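PDB 2QYT: 2-dehydropantoate 2-reductase from Porphyromonas gingivalis, which probably catalyses the NADPH-dependent reduction of 2-dehydropantoate (ketopantoate) to (R)-pantoate, the second step from 3-methyl-2-oxobutanoate to pantoate in pantothenate biosynthesis. Local coordinates for residues A12-G17 / S41-G46; A209-Y214 / K305-E310. All coordinates share one frame; numbering follows the deposited sequence.

Contact 1 (A12-G17 / S41-G46); sequences AVFGLG and SWIARG. With SO4 (sulfate ion), chain C; EDO (1,2-ethanediol), chain G; SO4 (sulfate ion), chain E.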
ATOM      1  N   ALA A  12       5.585  -9.652  10.514  1.00 16.24           N
ATOM      2  CA  ALA A  12       5.701  -8.361  11.172  1.00 14.79           C
ATOM      3  C   ALA A  12       4.991  -7.259  10.382  1.00 17.04           C
ATOM      4  O   ALA A  12       4.983  -7.269   9.141  1.00 15.34           O
ATOM      5  CB  ALA A  12       7.121  -8.024  11.351  1.00 14.14           C
ATOM      6  N   VAL A  13       4.408  -6.306  11.108  1.00 17.38           N
ATOM      7  CA  VAL A  13       3.806  -5.150  10.489  1.00 18.55           C
ATOM      8  C   VAL A  13       4.598  -3.936  10.910  1.00 18.08           C
ATOM      9  O   VAL A  13       4.612  -3.605  12.079  1.00 17.43           O
ATOM     10  CB  VAL A  13       2.284  -5.004  10.818  1.00 19.03           C
ATOM     11  CG1 VAL A  13       1.659  -3.916   9.951  1.00 17.68           C
ATOM     12  CG2 VAL A  13       1.582  -6.285  10.509  1.00 19.94           C
ATOM     13  N   PHE A  14       5.212  -3.264   9.930  1.00 17.97           N
ATOM     14  CA  PHE A  14       6.031  -2.093  10.165  1.00 18.97           C
ATOM     15  C   PHE A  14       5.224  -0.842   9.797  1.00 19.63           C
ATOM     16  O   PHE A  14       5.040  -0.536   8.626  1.00 19.46           O
ATOM     17  CB  PHE A  14       7.317  -2.190   9.311  1.00 18.62           C
ATOM     18  CG  PHE A  14       8.331  -1.095   9.596  1.00 19.05           C
ATOM     19  CD1 PHE A  14       9.061  -1.100  10.777  1.00 16.70           C
ATOM     20  CD2 PHE A  14       8.560  -0.081   8.675  1.00 18.49           C
ATOM     21  CE1 PHE A  14       9.998  -0.135  11.049  1.00 17.51           C
ATOM     22  CE2 PHE A  14       9.484   0.923   8.943  1.00 18.47           C
ATOM     23  CZ  PHE A  14      10.216   0.888  10.140  1.00 19.67           C
ATOM     24  N   GLY A  15       4.752  -0.130  10.817  1.00 20.75           N
ATOM     25  CA  GLY A  15       3.924   1.068  10.667  1.00 18.85           C
ATOM     26  C   GLY A  15       2.523   0.598  10.974  1.00 18.68           C
ATOM     27  O   GLY A  15       2.023  -0.290  10.295  1.00 20.01           O
ATOM     28  N   LEU A  16       1.914   1.102  12.035  1.00 18.33           N
ATOM     29  CA  LEU A  16       0.542   0.700  12.388  1.00 18.74           C
ATOM     30  C   LEU A  16      -0.490   1.822  12.189  1.00 17.97           C
ATOM     31  O   LEU A  16      -1.250   2.116  13.099  1.00 17.95           O
ATOM     32  CB  LEU A  16       0.414   0.199  13.846  1.00 18.31           C
ATOM     33  CG  LEU A  16       0.575  -1.225  14.346  1.00 18.44           C
ATOM     34  CD1 LEU A  16       0.012  -1.311  15.768  1.00 17.37           C
ATOM     35  CD2 LEU A  16       0.056  -2.389  13.484  1.00 13.71           C
ATOM     36  N   GLY A  17      -0.542   2.423  11.011  1.00 17.37           N
ATOM     37  CA  GLY A  17      -1.582   3.410  10.746  1.00 17.55           C
ATOM     38  C   GLY A  17      -2.785   2.630  10.222  1.00 17.97           C
ATOM     39  O   GLY A  17      -2.943   1.417  10.533  1.00 18.38           O
ATOM     40  N   SER A  41       3.737  -9.697  14.907  1.00 15.68           N
ATOM     41  CA  SER A  41       4.381  -8.590  15.613  1.00 15.46           C
ATOM     42  C   SER A  41       4.091  -7.289  14.922  1.00 15.77           C
ATOM     43  O   SER A  41       3.855  -7.275  13.718  1.00 14.56           O
ATOM     44  CB  SER A  41       5.893  -8.859  15.693  1.00 16.32           C
ATOM     45  OG  SER A  41       6.086 -10.181  16.231  1.00 11.58           O
ATOM     46  N   TRP A  42       4.080  -6.217  15.712  1.00 15.81           N
ATOM     47  CA  TRP A  42       3.789  -4.870  15.254  1.00 15.41           C
ATOM     48  C   TRP A  42       4.880  -3.933  15.643  1.00 14.65           C
ATOM     49  O   TRP A  42       5.383  -3.989  16.765  1.00 14.14           O
ATOM     50  CB  TRP A  42       2.502  -4.355  15.903  1.00 16.68           C
ATOM     51  CG  TRP A  42       1.280  -5.129  15.552  1.00 16.39           C
ATOM     52  CD1 TRP A  42       1.113  -5.998  14.498  1.00 16.71           C
ATOM     53  CD2 TRP A  42       0.030  -5.102  16.246  1.00 16.59           C
ATOM     54  NE1 TRP A  42      -0.175  -6.522  14.505  1.00 16.30           N
ATOM     55  CE2 TRP A  42      -0.848  -6.008  15.579  1.00 15.96           C
ATOM     56  CE3 TRP A  42      -0.416  -4.448  17.391  1.00 15.41           C
ATOM     57  CZ2 TRP A  42      -2.158  -6.243  16.012  1.00 17.37           C
ATOM     58  CZ3 TRP A  42      -1.711  -4.688  17.822  1.00 16.29           C
ATOM     59  CH2 TRP A  42      -2.569  -5.571  17.135  1.00 15.51           C
ATOM     60  N   ILE A  43       5.266  -3.055  14.722  1.00 14.23           N
ATOM     61  CA  ILE A  43       6.197  -2.009  15.072  1.00 14.23           C
ATOM     62  C   ILE A  43       5.421  -0.721  15.086  1.00 14.96           C
ATOM     63  O   ILE A  43       4.956  -0.305  14.070  1.00 17.00           O
ATOM     64  CB  ILE A  43       7.383  -1.915  14.094  1.00 13.81           C
ATOM     65  CG1 ILE A  43       8.078  -3.294  13.959  1.00 12.42           C
ATOM     66  CG2 ILE A  43       8.334  -0.711  14.452  1.00  9.85           C
ATOM     67  CD1 ILE A  43       8.772  -3.863  15.278  1.00 11.83           C
ATOM     68  N   ALA A  44       5.305  -0.089  16.242  1.00 16.19           N
ATOM     69  CA  ALA A  44       4.522   1.123  16.390  1.00 17.68           C
ATOM     70  C   ALA A  44       5.339   1.959  17.309  1.00 18.97           C
ATOM     71  O   ALA A  44       6.254   1.440  17.930  1.00 19.41           O
ATOM     72  CB  ALA A  44       3.204   0.824  17.030  1.00 17.06           C
ATOM     73  N   ARG A  45       5.036   3.255  17.411  1.00 20.75           N
ATOM     74  CA  ARG A  45       5.811   4.092  18.310  1.00 22.33           C
ATOM     75  C   ARG A  45       5.020   5.107  19.067  1.00 22.04           C
ATOM     76  O   ARG A  45       3.808   5.300  18.823  1.00 22.40           O
ATOM     77  CB  ARG A  45       6.969   4.753  17.565  1.00 24.83           C
ATOM     78  CG  ARG A  45       6.644   5.359  16.199  1.00 28.78           C
ATOM     79  CD  ARG A  45       7.962   5.431  15.412  1.00 36.60           C
ATOM     80  NE  ARG A  45       8.028   4.423  14.342  1.00 43.44           N
ATOM     81  CZ  ARG A  45       8.789   3.317  14.313  1.00 45.20           C
ATOM     82  NH1 ARG A  45       9.636   3.004  15.316  1.00 46.99           N
ATOM     83  NH2 ARG A  45       8.729   2.528  13.232  1.00 41.86           N
ATOM     84  N   GLY A  46       5.704   5.725  20.032  1.00 21.44           N
ATOM     85  CA  GLY A  46       5.154   6.820  20.837  1.00 20.28           C
ATOM     86  C   GLY A  46       3.867   6.517  21.586  1.00 19.80           C
ATOM     87  O   GLY A  46       3.732   5.449  22.209  1.00 20.09           O
TER
HETATM   88  S   SO4 C 316       3.005   4.045  14.250  1.00 28.59           S
HETATM   89  O1  SO4 C 316       2.317   2.785  14.055  1.00 31.71           O
HETATM   90  O2  SO4 C 316       2.123   5.075  13.693  1.00 32.11           O
HETATM   91  O3  SO4 C 316       3.228   4.329  15.665  1.00 26.19           O
HETATM   92  O4  SO4 C 316       4.271   3.978  13.490  1.00 31.58           O
HETATM   93  C1  EDO G 320      -0.500   2.443   7.003  1.00 15.83           C
HETATM   94  O1  EDO G 320      -0.056   1.855   8.228  1.00  5.65           O
HETATM   95  C2  EDO G 320      -1.153   3.807   7.228  1.00 13.90           C
HETATM   96  O2  EDO G 320      -2.209   3.931   6.284  1.00 18.20           O
HETATM   97  S   SO4 E 318       2.301   5.135   9.782  0.85 58.39           S
HETATM   98  O1  SO4 E 318       1.701   5.548  11.042  0.85 57.94           O
HETATM   99  O2  SO4 E 318       1.594   5.756   8.650  0.85 57.24           O
HETATM  100  O3  SO4 E 318       3.717   5.503   9.841  0.85 58.23           O
HETATM  101  O4  SO4 E 318       2.207   3.690   9.620  0.85 57.86           O
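Leu-16 lays its CD2 methyl over one face of the Trp-42 indole, 3.8 Å from the centroid of the five-membered ring and 18° off its normal, a CH-pi contact displaced toward the rim. The other methyl, CD1, reaches the six-membered ring, with CD1 to Trp-42 CE3 at 3.6 Å, and also touches Ala-44 CB. The Trp-42 side chain runs beside that of Val-13, the two pointing the same way. On the opposite face of the sheet, Phe-14 CD1 and CE1 pack obliquely against Ile-43 CG2. Phe-14 CE1 also meets the Arg-45 guanidinium at its edge, 3.7 Å from NH2, with the two planes 65° apart. Phe-89 adds a further ring beside Phe-14.

Between these layers the strands run parallel. Val-13 is held through both its backbone N and its backbone O: the N donates to Ser-41 O at 2.8 Å, and the O accepts from Ile-43 N in a nearly straight bond. Just past strand 9-14, Gly-15 N makes a longer bond, 3.3 Å, to Ile-43 O. The two segments then part around a sulfate, probably from the crystallisation liquor, which takes Leu-16 N on O1 and Arg-45 N on O3, the latter at 2.7 Å and 168°. Gly-17 N bonds to ethanediol O1 and, weakly, to a second sulfate.

Parallel strands joined through helix 18-33, with Gly-15, Gly-17 and Gly-20 in a GxGxxG pattern, form the first beta-alpha-beta unit of a Rossmann fold; the sulfate held by backbone amides from both segments is consistent with a dinucleotide phosphate site, probably for NADPH.

Contact 2 (A209-Y214 / K305-E310); sequences ATATAY and KRMYRE. With SO4 (sulfate ion), chain D.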
ATOM      1  N   ALA A 209      -5.665  12.850  -7.116  1.00 16.97           N
ATOM      2  CA  ALA A 209      -4.929  13.731  -6.208  1.00 17.30           C
ATOM      3  C   ALA A 209      -4.522  15.022  -6.911  1.00 17.46           C
ATOM      4  O   ALA A 209      -4.848  16.107  -6.438  1.00 17.63           O
ATOM      5  CB  ALA A 209      -3.719  13.025  -5.591  1.00 17.28           C
ATOM      6  N   THR A 210      -3.848  14.929  -8.053  1.00 17.63           N
ATOM      7  CA  THR A 210      -3.405  16.166  -8.709  1.00 17.59           C
ATOM      8  C   THR A 210      -4.573  17.076  -9.137  1.00 17.26           C
ATOM      9  O   THR A 210      -4.541  18.269  -8.871  1.00 17.42           O
ATOM     10  CB  THR A 210      -2.284  15.989  -9.812  1.00 17.64           C
ATOM     11  OG1 THR A 210      -2.586  16.790 -10.971  1.00 17.88           O
ATOM     12  CG2 THR A 210      -2.094  14.555 -10.218  1.00 16.99           C
ATOM     13  N   ALA A 211      -5.600  16.491  -9.752  1.00 16.93           N
ATOM     14  CA  ALA A 211      -6.781  17.231 -10.228  1.00 16.27           C
ATOM     15  C   ALA A 211      -7.576  17.939  -9.128  1.00 16.16           C
ATOM     16  O   ALA A 211      -7.904  19.117  -9.282  1.00 16.16           O
ATOM     17  CB  ALA A 211      -7.696  16.331 -11.072  1.00 15.85           C
ATOM     18  N   THR A 212      -7.893  17.230  -8.033  1.00 16.22           N
ATOM     19  CA  THR A 212      -8.594  17.855  -6.887  1.00 15.85           C
ATOM     20  C   THR A 212      -7.706  18.835  -6.112  1.00 15.77           C
ATOM     21  O   THR A 212      -8.215  19.697  -5.413  1.00 15.33           O
ATOM     22  CB  THR A 212      -9.249  16.837  -5.882  1.00 15.74           C
ATOM     23  OG1 THR A 212      -8.251  16.201  -5.073  1.00 15.26           O
ATOM     24  CG2 THR A 212     -10.106  15.809  -6.594  1.00 15.51           C
ATOM     25  N   ALA A 213      -6.387  18.691  -6.233  1.00 15.94           N
ATOM     26  CA  ALA A 213      -5.446  19.578  -5.547  1.00 16.46           C
ATOM     27  C   ALA A 213      -5.195  20.877  -6.316  1.00 16.95           C
ATOM     28  O   ALA A 213      -5.053  21.946  -5.714  1.00 16.92           O
ATOM     29  CB  ALA A 213      -4.133  18.857  -5.255  1.00 16.38           C
ATOM     30  N   TYR A 214      -5.130  20.788  -7.640  1.00 17.29           N
ATOM     31  CA  TYR A 214      -5.004  21.975  -8.465  1.00 17.76           C
ATOM     32  C   TYR A 214      -6.339  22.718  -8.527  1.00 18.03           C
ATOM     33  O   TYR A 214      -6.381  23.934  -8.315  1.00 18.60           O
ATOM     34  CB  TYR A 214      -4.476  21.609  -9.858  1.00 18.10           C
ATOM     35  CG  TYR A 214      -4.578  22.687 -10.943  1.00 18.21           C
ATOM     36  CD1 TYR A 214      -5.816  23.054 -11.480  1.00 18.34           C
ATOM     37  CD2 TYR A 214      -3.433  23.293 -11.468  1.00 18.32           C
ATOM     38  CE1 TYR A 214      -5.918  24.021 -12.482  1.00 18.48           C
ATOM     39  CE2 TYR A 214      -3.526  24.264 -12.475  1.00 18.50           C
ATOM     40  CZ  TYR A 214      -4.777  24.617 -12.973  1.00 18.39           C
ATOM     41  OH  TYR A 214      -4.906  25.566 -13.962  1.00 19.11           O
ATOM     42  N   LYS A 305       2.371  18.914 -16.214  1.00 17.84           N
ATOM     43  CA  LYS A 305       3.412  19.930 -16.005  1.00 19.21           C
ATOM     44  C   LYS A 305       2.841  21.281 -15.578  1.00 20.30           C
ATOM     45  O   LYS A 305       3.389  21.929 -14.695  1.00 20.29           O
ATOM     46  CB  LYS A 305       4.301  20.077 -17.239  1.00 19.15           C
ATOM     47  CG  LYS A 305       5.142  18.847 -17.554  1.00 19.24           C
ATOM     48  CD  LYS A 305       6.361  19.203 -18.396  1.00 21.42           C
ATOM     49  CE  LYS A 305       6.073  19.216 -19.895  1.00 21.88           C
ATOM     50  NZ  LYS A 305       5.341  20.430 -20.360  1.00 22.67           N
ATOM     51  N   ARG A 306       1.739  21.695 -16.203  1.00 22.13           N
ATOM     52  CA  ARG A 306       1.002  22.896 -15.798  1.00 23.76           C
ATOM     53  C   ARG A 306       0.542  22.737 -14.346  1.00 24.68           C
ATOM     54  O   ARG A 306       0.705  23.645 -13.539  1.00 24.92           O
ATOM     55  CB  ARG A 306      -0.211  23.133 -16.721  1.00 23.79           C
ATOM     56  CG  ARG A 306      -0.801  24.547 -16.668  1.00 24.81           C
ATOM     57  CD  ARG A 306      -2.335  24.560 -16.463  1.00 27.19           C
ATOM     58  NE  ARG A 306      -3.130  24.344 -17.685  1.00 28.63           N
ATOM     59  CZ  ARG A 306      -4.465  24.432 -17.759  1.00 28.80           C
ATOM     60  NH1 ARG A 306      -5.196  24.738 -16.688  1.00 28.55           N
ATOM     61  NH2 ARG A 306      -5.084  24.210 -18.915  1.00 28.16           N
HETATM   62  N   MSE A 307      -0.002  21.565 -14.029  1.00 25.97           N
HETATM   63  CA  MSE A 307      -0.573  21.260 -12.707  1.00 27.42           C
HETATM   64  C   MSE A 307       0.484  21.189 -11.584  1.00 27.71           C
HETATM   65  O   MSE A 307       0.303  21.778 -10.511  1.00 27.74           O
HETATM   66  CB  MSE A 307      -1.382  19.949 -12.790  1.00 27.34           C
HETATM   67  CG  MSE A 307      -2.792  19.990 -12.184  1.00 28.28           C
HETATM   68 SE   MSE A 307      -4.213  19.435 -13.435  0.80 28.67          SE
HETATM   69  CE  MSE A 307      -5.798  19.666 -12.359  1.00 27.73           C
ATOM     70  N   TYR A 308       1.579  20.472 -11.841  1.00 28.34           N
ATOM     71  CA  TYR A 308       2.671  20.310 -10.873  1.00 28.97           C
ATOM     72  C   TYR A 308       3.326  21.646 -10.551  1.00 29.36           C
ATOM     73  O   TYR A 308       3.285  22.110  -9.411  1.00 29.28           O
ATOM     74  CB  TYR A 308       3.725  19.312 -11.399  1.00 28.90           C
ATOM     75  CG  TYR A 308       4.967  19.213 -10.533  1.00 29.38           C
ATOM     76  CD1 TYR A 308       4.978  18.412  -9.389  1.00 29.67           C
ATOM     77  CD2 TYR A 308       6.129  19.927 -10.850  1.00 29.39           C
ATOM     78  CE1 TYR A 308       6.103  18.329  -8.584  1.00 28.73           C
ATOM     79  CE2 TYR A 308       7.264  19.843 -10.047  1.00 28.87           C
ATOM     80  CZ  TYR A 308       7.242  19.040  -8.918  1.00 28.92           C
ATOM     81  OH  TYR A 308       8.355  18.942  -8.116  1.00 28.58           O
ATOM     82  N   ARG A 309       3.911  22.248 -11.585  1.00 30.19           N
ATOM     83  CA  ARG A 309       4.661  23.494 -11.495  1.00 30.81           C
ATOM     84  C   ARG A 309       3.859  24.631 -10.855  1.00 31.44           C
ATOM     85  O   ARG A 309       4.370  25.333  -9.972  1.00 31.53           O
ATOM     86  CB  ARG A 309       5.145  23.894 -12.899  1.00 30.85           C
ATOM     87  CG  ARG A 309       5.980  25.170 -12.985  1.00 30.75           C
ATOM     88  CD  ARG A 309       6.740  25.230 -14.306  1.00 30.64           C
ATOM     89  NE  ARG A 309       7.676  26.354 -14.360  1.00 30.14           N
ATOM     90  CZ  ARG A 309       8.772  26.392 -15.117  1.00 29.97           C
ATOM     91  NH1 ARG A 309       9.097  25.361 -15.891  1.00 29.48           N
ATOM     92  NH2 ARG A 309       9.555  27.464 -15.095  1.00 29.90           N
ATOM     93  N   GLU A 310       2.606  24.790 -11.287  1.00 32.05           N
ATOM     94  CA  GLU A 310       1.805  25.972 -10.940  1.00 32.59           C
ATOM     95  C   GLU A 310       0.928  25.837  -9.674  1.00 32.72           C
ATOM     96  O   GLU A 310       0.066  26.695  -9.405  1.00 32.56           O
ATOM     97  CB  GLU A 310       1.019  26.472 -12.161  1.00 32.61           C
ATOM     98  CG  GLU A 310       1.921  27.101 -13.244  1.00 32.97           C
ATOM     99  CD  GLU A 310       1.270  27.174 -14.626  1.00 32.97           C
ATOM    100  OE1 GLU A 310       1.991  27.503 -15.598  1.00 32.68           O
ATOM    101  OE2 GLU A 310       0.048  26.905 -14.744  1.00 33.49           O
TER
HETATM  102  S   SO4 D 317       8.427  16.559  -5.982  0.85 52.31           S
HETATM  103  O1  SO4 D 317       7.719  16.279  -7.228  0.85 52.37           O
HETATM  104  O2  SO4 D 317       7.795  17.667  -5.254  0.85 52.01           O
HETATM  105  O3  SO4 D 317       8.416  15.344  -5.144  0.85 51.96           O
HETATM  106  O4  SO4 D 317       9.786  16.959  -6.338  0.85 51.80           O
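Tyr-214 and selenomethionine Met-307 cross at about a right angle, the ring presenting one face to SE, which lies 4.5 Å from its centroid in a Met-aromatic contact. Tyr-214 holds CG anti to its backbone N, reaching toward helix 302-309. Met-307 CG lies 3.3 Å from Tyr-214 CB; from there the bend at chi2 (125°, off the staggered positions) sets SE over the ring. The terminal CE methyl touches both Tyr-214 CB and Ala-211 CA, the latter at 3.4 Å. Thr-210, modelled with an unstaggered chi1, meets Met-307 CG through OG1 at 3.4 Å, while Leu-233 of helix 227-244 touches Thr-210, Ala-211 and Met-307.

Arg-306 folds at chi2 and chi3, and its NH1 donates to Tyr-214 OH at 2.9 Å with an angle of 148° at the hydrogen. The hydroxyl lies almost in the guanidinium plane, at its edge, although ring and guanidinium are turned 58° apart.

The contact thus pairs a polar margin with a mostly apolar interior, in which the Thr-210 hydroxyl, as modelled, is buried with no partner. The phenol oxygen, by contrast, receives a cationic donor, which would probably stabilise negative charge on it.

Contact 1 comes first along the chain: strand 9-14 leads into helix 18-33, and the return on strand 38-43 closes a short loop of 23 intervening residues. The chain then builds the rest of the parallel sheet and a mixed sheet before entering helix 194-215. Contact 2 opens there and closes 90 residues later, when helix 302-309 packs back on that long helix near the C terminus. The two loops follow in series, neither nesting nor crossing. The centres of contact 1 and contact 2 lie about 33 Å apart, and the nearest atoms of contact 1 and contact 2 about 19 Å apart. Contact 1 joins neighbouring strands of the Rossmann-type region, whereas contact 2 ties the two ends of the helical C-terminal region together.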